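Local coordinates for oxidoreductase, short chain dehydrogenase/reductase family protein (Bifidobacterium adolescentis L2-32, PDB 6OW4) that acts as an NADH-dependent 20beta-hydroxysteroid dehydrogenase of the short-chain dehydrogenase/reductase family, a Rossmann-fold enzyme that binds NAD, at residues T148-I151 with N152-T156; N198-G201 with A202-A206. All coordinates share one frame; numbering follows the deposited sequence.

Contact 1 of 2, residues T148-I151 with N152-T156; sequences TINI and NLNGT
T148 and N152, one turn apart on helix 142-170 of the Rossmann fold, lie side by side just where the helix begins to widen into pi-type turns. The CG2 methyl of T148, anti to its own backbone N, sits 3.4 Å from N152 ND2, while T148 OG1 turns back to bond V144 O. The carbonyl T148 O takes N152 N at 2.8 Å, an ordinary helical bond. N152 sends its amide off the helix: OD1 accepts from V131 N and ND2 donates to T203 OG1, so both polar ends of a buried group are satisfied and its rotation is fixed. With an alanine here, V131 N would probably be left without its acceptor and T203 OG1 without this donor, with a gap beside the T148 methyl.

Next, I149 O shows the wide turn. It receives N154 N, five residues on, at 3.0 Å and a nearly straight 171°, and only a weak bond from L153 N. The I149 CG2 methyl meets L153 CD2 at 4.2 Å, an apolar patch suited to the packing of I149 of the second subunit. N150 O likewise bonds G155 N at 3.0 Å. The N150 and N154 amides run alongside, planes 38° apart, with N154 OD1 held by W145 NE1 of the second subunit. I151 turns its branched side chain to T103, V131 and the NAD. Glycine suits position 155 because a side chain there would collide with I151 O, which instead lies 3.1 Å from G155 CA in a CA-H...O contact.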
ATOM      1  N   THR F 148     -14.901 -20.081   6.917  1.00 26.24           N
ATOM      2  CA  THR F 148     -14.638 -18.811   6.184  1.00 25.90           C
ATOM      3  C   THR F 148     -13.572 -19.041   5.102  1.00 25.14           C
ATOM      4  O   THR F 148     -13.791 -18.596   3.956  1.00 24.46           O
ATOM      5  CB  THR F 148     -14.209 -17.695   7.146  1.00 25.91           C
ATOM      6  OG1 THR F 148     -15.141 -17.660   8.226  1.00 27.03           O
ATOM      7  CG2 THR F 148     -14.141 -16.334   6.486  1.00 25.62           C
ATOM      8  N   ILE F 149     -12.463 -19.699   5.459  1.00 24.91           N
ATOM      9  CA  ILE F 149     -11.322 -19.999   4.540  1.00 24.59           C
ATOM     10  C   ILE F 149     -11.837 -20.886   3.398  1.00 25.18           C
ATOM     11  O   ILE F 149     -11.524 -20.591   2.231  1.00 24.40           O
ATOM     12  CB  ILE F 149     -10.147 -20.666   5.290  1.00 24.93           C
ATOM     13  CG1 ILE F 149      -9.683 -19.869   6.516  1.00 24.48           C
ATOM     14  CG2 ILE F 149      -8.992 -20.953   4.342  1.00 24.97           C
ATOM     15  CD1 ILE F 149      -9.671 -18.371   6.346  1.00 24.05           C
ATOM     16  N   ASN F 150     -12.597 -21.932   3.728  1.00 25.56           N
ATOM     17  CA  ASN F 150     -13.090 -22.945   2.757  1.00 26.67           C
ATOM     18  C   ASN F 150     -14.020 -22.275   1.739  1.00 26.77           C
ATOM     19  O   ASN F 150     -13.928 -22.618   0.544  1.00 27.17           O
ATOM     20  CB  ASN F 150     -13.778 -24.116   3.462  1.00 27.25           C
ATOM     21  CG  ASN F 150     -12.802 -25.023   4.181  1.00 27.87           C
ATOM     22  OD1 ASN F 150     -11.598 -24.971   3.937  1.00 27.40           O
ATOM     23  ND2 ASN F 150     -13.312 -25.857   5.071  1.00 28.79           N
ATOM     24  N   ILE F 151     -14.876 -21.355   2.188  1.00 27.08           N
ATOM     25  CA  ILE F 151     -15.866 -20.661   1.313  1.00 27.78           C
ATOM     26  C   ILE F 151     -15.156 -19.527   0.564  1.00 27.06           C
ATOM     27  O   ILE F 151     -15.034 -19.629  -0.671  1.00 27.23           O
ATOM     28  CB  ILE F 151     -17.084 -20.178   2.127  1.00 28.61           C
ATOM     29  CG1 ILE F 151     -17.852 -21.363   2.719  1.00 28.81           C
ATOM     30  CG2 ILE F 151     -17.988 -19.290   1.281  1.00 28.93           C
ATOM     31  CD1 ILE F 151     -18.830 -20.995   3.809  1.00 29.09           C
ATOM     32  N   ASN F 152     -14.685 -18.506   1.287  1.00 25.98           N
ATOM     33  CA  ASN F 152     -14.168 -17.233   0.709  1.00 25.17           C
ATOM     34  C   ASN F 152     -12.925 -17.504  -0.148  1.00 25.39           C
ATOM     35  O   ASN F 152     -12.939 -17.107  -1.326  1.00 25.89           O
ATOM     36  CB  ASN F 152     -13.873 -16.189   1.789  1.00 24.50           C
ATOM     37  CG  ASN F 152     -15.120 -15.660   2.466  1.00 24.43           C
ATOM     38  OD1 ASN F 152     -16.238 -15.929   2.030  1.00 24.65           O
ATOM     39  ND2 ASN F 152     -14.941 -14.898   3.533  1.00 24.72           N
ATOM     40  N   LEU F 153     -11.895 -18.146   0.411  1.00 24.76           N
ATOM     41  CA  LEU F 153     -10.565 -18.288  -0.243  1.00 23.99           C
ATOM     42  C   LEU F 153     -10.567 -19.480  -1.207  1.00 23.93           C
ATOM     43  O   LEU F 153     -10.288 -19.269  -2.402  1.00 24.63           O
ATOM     44  CB  LEU F 153      -9.482 -18.447   0.830  1.00 23.23           C
ATOM     45  CG  LEU F 153      -8.047 -18.508   0.310  1.00 23.35           C
ATOM     46  CD1 LEU F 153      -7.744 -17.336  -0.615  1.00 23.22           C
ATOM     47  CD2 LEU F 153      -7.061 -18.543   1.465  1.00 23.51           C
ATOM     48  N   ASN F 154     -10.848 -20.686  -0.707  1.00 24.19           N
ATOM     49  CA  ASN F 154     -10.771 -21.948  -1.493  1.00 24.60           C
ATOM     50  C   ASN F 154     -11.879 -21.941  -2.552  1.00 24.44           C
ATOM     51  O   ASN F 154     -11.571 -22.237  -3.722  1.00 24.37           O
ATOM     52  CB  ASN F 154     -10.830 -23.191  -0.599  1.00 24.82           C
ATOM     53  CG  ASN F 154      -9.631 -23.323   0.320  1.00 24.46           C
ATOM     54  OD1 ASN F 154      -8.762 -22.453   0.351  1.00 23.74           O
ATOM     55  ND2 ASN F 154      -9.579 -24.404   1.081  1.00 24.85           N
ATOM     56  N   GLY F 155     -13.110 -21.601  -2.155  1.00 24.50           N
ATOM     57  CA  GLY F 155     -14.271 -21.502  -3.059  1.00 25.68           C
ATOM     58  C   GLY F 155     -13.975 -20.591  -4.239  1.00 26.24           C
ATOM     59  O   GLY F 155     -14.123 -21.048  -5.389  1.00 27.66           O
ATOM     60  N   THR F 156     -13.546 -19.357  -3.959  1.00 26.24           N
ATOM     61  CA  THR F 156     -13.195 -18.318  -4.964  1.00 26.16           C
ATOM     62  C   THR F 156     -12.115 -18.867  -5.904  1.00 26.45           C
ATOM     63  O   THR F 156     -12.339 -18.842  -7.133  1.00 27.35           O
ATOM     64  CB  THR F 156     -12.750 -17.022  -4.276  1.00 25.54           C
ATOM     65  OG1 THR F 156     -13.862 -16.532  -3.525  1.00 24.94           O
ATOM     66  CG2 THR F 156     -12.285 -15.956  -5.242  1.00 25.17           C
TER

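Contact 2 of 2, residues N198-G201 with A202-A206; sequences NAYG and ATKAA. With NAD (nicotinamide-adenine-dinucleotide), chain N.
Y200 and K204 form the YxxxK motif of the short-chain dehydrogenases, one helical turn apart on helix 198-217, and both reach the nicotinamide-side ribose of NAD. The tight part is here. K204 CG lies over one face of the tyrosine ring, toward its rim, in a CH-pi contact 4.2 Å from the Y200 ring centroid. With the chain bent at chi2 (-47°), the lysine passes obliquely across the ring, and CE comes 3.5 Å from Y200 OH. The phenol meets NAD O2D at the ring edge, in its plane, through a very short Y200 OH to O2D hydrogen bond of 2.5 Å. K204 NZ bonds NAD O3D at 3.2 Å and O2D more weakly, and also donates to T179 O. A long, flexible amine suits this task, since one atom must span ribose and protein backbone. This pairing is consistent with the catalytic tyrosine and lysine of the family. On the backbone, Y200 O is gripped twice, by K204 N in the carbonyl plane and by T203 OG1 at 2.5 Å, donor tilted 28° out of that plane.

The other flank is looser within the turn, though buried rather than facing solvent. The A202 N to N198 O bond is weak at 3.4 Å, whereas A205 N closes firmly on G201 O at 2.9 Å. The small A202 and A206 let A206 of the second subunit come close, and N198 OD1 accepts from H210 ND1 of that subunit. The helix packs beside helix 142-170, A199 on W145 and T203 on I149, with its lysine reaching the end of strand 174-179 and its alanine flank meeting the second subunit.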
ATOM      1  N   ASN F 198     -12.150 -11.110  11.436  1.00 22.54           N
ATOM      2  CA  ASN F 198     -10.781 -11.665  11.629  1.00 22.17           C
ATOM      3  C   ASN F 198     -10.422 -12.566  10.439  1.00 21.25           C
ATOM      4  O   ASN F 198      -9.507 -12.203   9.677  1.00 20.13           O
ATOM      5  CB  ASN F 198     -10.666 -12.414  12.960  1.00 22.66           C
ATOM      6  CG  ASN F 198      -9.280 -12.966  13.226  1.00 22.67           C
ATOM      7  OD1 ASN F 198      -8.364 -12.780  12.430  1.00 22.58           O
ATOM      8  ND2 ASN F 198      -9.117 -13.644  14.350  1.00 22.99           N
ATOM      9  N   ALA F 199     -11.105 -13.706  10.305  1.00 20.94           N
ATOM     10  CA  ALA F 199     -10.931 -14.678   9.201  1.00 20.56           C
ATOM     11  C   ALA F 199     -11.424 -14.057   7.892  1.00 20.38           C
ATOM     12  O   ALA F 199     -10.772 -14.273   6.859  1.00 19.91           O
ATOM     13  CB  ALA F 199     -11.668 -15.957   9.507  1.00 20.50           C
ATOM     14  N   TYR F 200     -12.536 -13.319   7.941  1.00 20.62           N
ATOM     15  CA  TYR F 200     -13.188 -12.692   6.761  1.00 21.31           C
ATOM     16  C   TYR F 200     -12.183 -11.800   6.028  1.00 20.82           C
ATOM     17  O   TYR F 200     -11.998 -11.984   4.814  1.00 20.84           O
ATOM     18  CB  TYR F 200     -14.410 -11.874   7.175  1.00 22.21           C
ATOM     19  CG  TYR F 200     -15.088 -11.177   6.023  1.00 23.38           C
ATOM     20  CD1 TYR F 200     -15.897 -11.880   5.144  1.00 23.94           C
ATOM     21  CD2 TYR F 200     -14.909  -9.821   5.802  1.00 23.46           C
ATOM     22  CE1 TYR F 200     -16.519 -11.252   4.077  1.00 24.55           C
ATOM     23  CE2 TYR F 200     -15.526  -9.177   4.741  1.00 24.10           C
ATOM     24  CZ  TYR F 200     -16.333  -9.896   3.876  1.00 24.67           C
ATOM     25  OH  TYR F 200     -16.942  -9.266   2.834  1.00 26.09           O
ATOM     26  N   GLY F 201     -11.572 -10.860   6.754  1.00 20.29           N
ATOM     27  CA  GLY F 201     -10.550  -9.935   6.230  1.00 20.50           C
ATOM     28  C   GLY F 201      -9.374 -10.684   5.630  1.00 20.36           C
ATOM     29  O   GLY F 201      -8.956 -10.329   4.513  1.00 20.70           O
ATOM     30  N   ALA F 202      -8.867 -11.694   6.343  1.00 20.31           N
ATOM     31  CA  ALA F 202      -7.731 -12.547   5.923  1.00 20.28           C
ATOM     32  C   ALA F 202      -7.992 -13.114   4.521  1.00 19.84           C
ATOM     33  O   ALA F 202      -7.086 -13.016   3.674  1.00 20.22           O
ATOM     34  CB  ALA F 202      -7.503 -13.646   6.932  1.00 20.53           C
ATOM     35  N   THR F 203      -9.186 -13.663   4.280  1.00 19.24           N
ATOM     36  CA  THR F 203      -9.567 -14.307   2.993  1.00 19.63           C
ATOM     37  C   THR F 203      -9.595 -13.254   1.879  1.00 19.31           C
ATOM     38  O   THR F 203      -9.064 -13.536   0.793  1.00 19.39           O
ATOM     39  CB  THR F 203     -10.907 -15.049   3.096  1.00 19.97           C
ATOM     40  OG1 THR F 203     -11.915 -14.120   3.494  1.00 20.01           O
ATOM     41  CG2 THR F 203     -10.858 -16.213   4.063  1.00 20.08           C
ATOM     42  N   LYS F 204     -10.176 -12.082   2.151  1.00 19.17           N
ATOM     43  CA  LYS F 204     -10.341 -10.988   1.158  1.00 19.13           C
ATOM     44  C   LYS F 204      -8.966 -10.425   0.782  1.00 18.58           C
ATOM     45  O   LYS F 204      -8.766 -10.127  -0.407  1.00 18.54           O
ATOM     46  CB  LYS F 204     -11.283  -9.915   1.706  1.00 19.52           C
ATOM     47  CG  LYS F 204     -12.709 -10.387   1.967  1.00 20.25           C
ATOM     48  CD  LYS F 204     -13.320 -11.181   0.828  1.00 20.82           C
ATOM     49  CE  LYS F 204     -14.834 -11.207   0.864  1.00 21.56           C
ATOM     50  NZ  LYS F 204     -15.405 -11.639  -0.434  1.00 22.25           N
ATOM     51  N   ALA F 205      -8.055 -10.306   1.754  1.00 18.40           N
ATOM     52  CA  ALA F 205      -6.640  -9.910   1.554  1.00 18.17           C
ATOM     53  C   ALA F 205      -5.911 -10.979   0.728  1.00 18.14           C
ATOM     54  O   ALA F 205      -5.055 -10.610  -0.103  1.00 17.23           O
ATOM     55  CB  ALA F 205      -5.969  -9.701   2.889  1.00 18.29           C
ATOM     56  N   ALA F 206      -6.234 -12.256   0.960  1.00 18.46           N
ATOM     57  CA  ALA F 206      -5.681 -13.418   0.223  1.00 18.72           C
ATOM     58  C   ALA F 206      -6.205 -13.405  -1.216  1.00 18.84           C
ATOM     59  O   ALA F 206      -5.393 -13.594  -2.139  1.00 18.55           O
ATOM     60  CB  ALA F 206      -6.038 -14.702   0.928  1.00 18.84           C
TER
HETATM   61  PA  NAD N 301     -24.957 -11.779   0.141  1.00 44.29           P
HETATM   62  O1A NAD N 301     -24.767 -12.596   1.377  1.00 43.93           O
HETATM   63  O2A NAD N 301     -26.430 -11.823  -0.291  1.00 46.65           O
HETATM   64  O5B NAD N 301     -24.062 -12.319  -1.058  1.00 42.99           O
HETATM   65  C5B NAD N 301     -23.244 -13.478  -0.894  1.00 42.41           C
HETATM   66  C4B NAD N 301     -23.758 -14.564  -1.881  1.00 42.48           C
HETATM   67  O4B NAD N 301     -22.652 -15.668  -1.970  1.00 42.66           O
HETATM   68  C3B NAD N 301     -24.825 -15.120  -1.482  1.00 42.54           C
HETATM   69  O3B NAD N 301     -25.869 -15.120  -2.521  1.00 40.82           O
HETATM   70  C2B NAD N 301     -24.435 -16.692  -1.108  1.00 42.83           C
HETATM   71  O2B NAD N 301     -25.560 -17.572  -1.400  1.00 43.49           O
HETATM   72  C1B NAD N 301     -23.426 -16.984  -1.828  1.00 42.85           C
HETATM   73  N9A NAD N 301     -22.585 -18.002  -1.118  1.00 43.65           N
HETATM   74  C8A NAD N 301     -21.986 -18.137   0.087  1.00 44.27           C
HETATM   75  N7A NAD N 301     -21.365 -19.344   0.116  1.00 43.01           N
HETATM   76  C5A NAD N 301     -21.584 -19.951  -1.068  1.00 43.20           C
HETATM   77  C6A NAD N 301     -21.171 -21.199  -1.556  1.00 42.61           C
HETATM   78  N6A NAD N 301     -20.402 -22.289  -1.054  1.00 41.85           N
HETATM   79  N1A NAD N 301     -21.527 -21.585  -2.804  1.00 42.82           N
HETATM   80  C2A NAD N 301     -22.291 -20.760  -3.594  1.00 43.62           C
HETATM   81  N3A NAD N 301     -22.700 -19.522  -3.112  1.00 44.28           N
HETATM   82  C4A NAD N 301     -22.340 -19.128  -1.846  1.00 43.86           C
HETATM   83  O3  NAD N 301     -24.525 -10.224   0.466  1.00 45.29           O
HETATM   84  PN  NAD N 301     -23.639  -9.315  -0.527  1.00 44.20           P
HETATM   85  O1N NAD N 301     -23.536  -7.936   0.060  1.00 45.34           O
HETATM   86  O2N NAD N 301     -24.321  -9.250  -1.895  1.00 42.06           O
HETATM   87  O5D NAD N 301     -22.173  -9.935  -0.634  1.00 41.23           O
HETATM   88  C5D NAD N 301     -21.624 -10.309  -1.889  1.00 39.18           C
HETATM   89  C4D NAD N 301     -20.075 -10.298  -1.795  1.00 37.08           C
HETATM   90  O4D NAD N 301     -19.659  -9.088  -1.545  1.00 36.84           O
HETATM   91  C3D NAD N 301     -19.594 -11.167  -0.647  1.00 36.44           C
HETATM   92  O3D NAD N 301     -18.522 -11.918  -1.051  1.00 35.67           O
HETATM   93  C2D NAD N 301     -19.173 -10.149   0.454  1.00 37.18           C
HETATM   94  O2D NAD N 301     -18.132 -10.792   1.304  1.00 34.73           O
HETATM   95  C1D NAD N 301     -18.734  -9.139  -0.216  1.00 37.35           C
HETATM   96  N1N NAD N 301     -18.836  -7.849   0.475  1.00 39.10           N
HETATM   97  C2N NAD N 301     -20.073  -7.269   0.720  1.00 39.99           C
HETATM   98  C3N NAD N 301     -20.158  -6.032   1.379  1.00 40.79           C
HETATM   99  C7N NAD N 301     -21.530  -5.376   1.668  1.00 41.22           C
HETATM  100  O7N NAD N 301     -21.659  -4.651   2.637  1.00 43.05           O
HETATM  101  N7N NAD N 301     -22.647  -5.603   0.818  1.00 42.31           N
HETATM  102  C4N NAD N 301     -19.004  -5.387   1.780  1.00 39.95           C
HETATM  103  C5N NAD N 301     -17.766  -5.959   1.534  1.00 38.39           C
HETATM  104  C6N NAD N 301     -17.690  -7.192   0.870  1.00 37.91           C

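Contacts 1 and 2, centres 10 Å apart, belong to neighbouring helices that touch directly and both reach the second subunit. The amide-to-hydroxyl bond between the helices measures 3.1 Å from N152 ND2 to T203 OG1, and the same ND2 lies 3.6 Å from Y200 CD1. Apolar packing continues the seam, with I149 CD1 3.4 Å from T203 CG2 and L153 CD1 3.5 Å from A206 CB. The NAD is shared unequally: contact 2 bonds its ribose, while contact 1 only brushes it through I151. N152, beside the Y200 ring, probably corresponds to the asparagine of the family's Asn-Ser-Tyr-Lys tetrad.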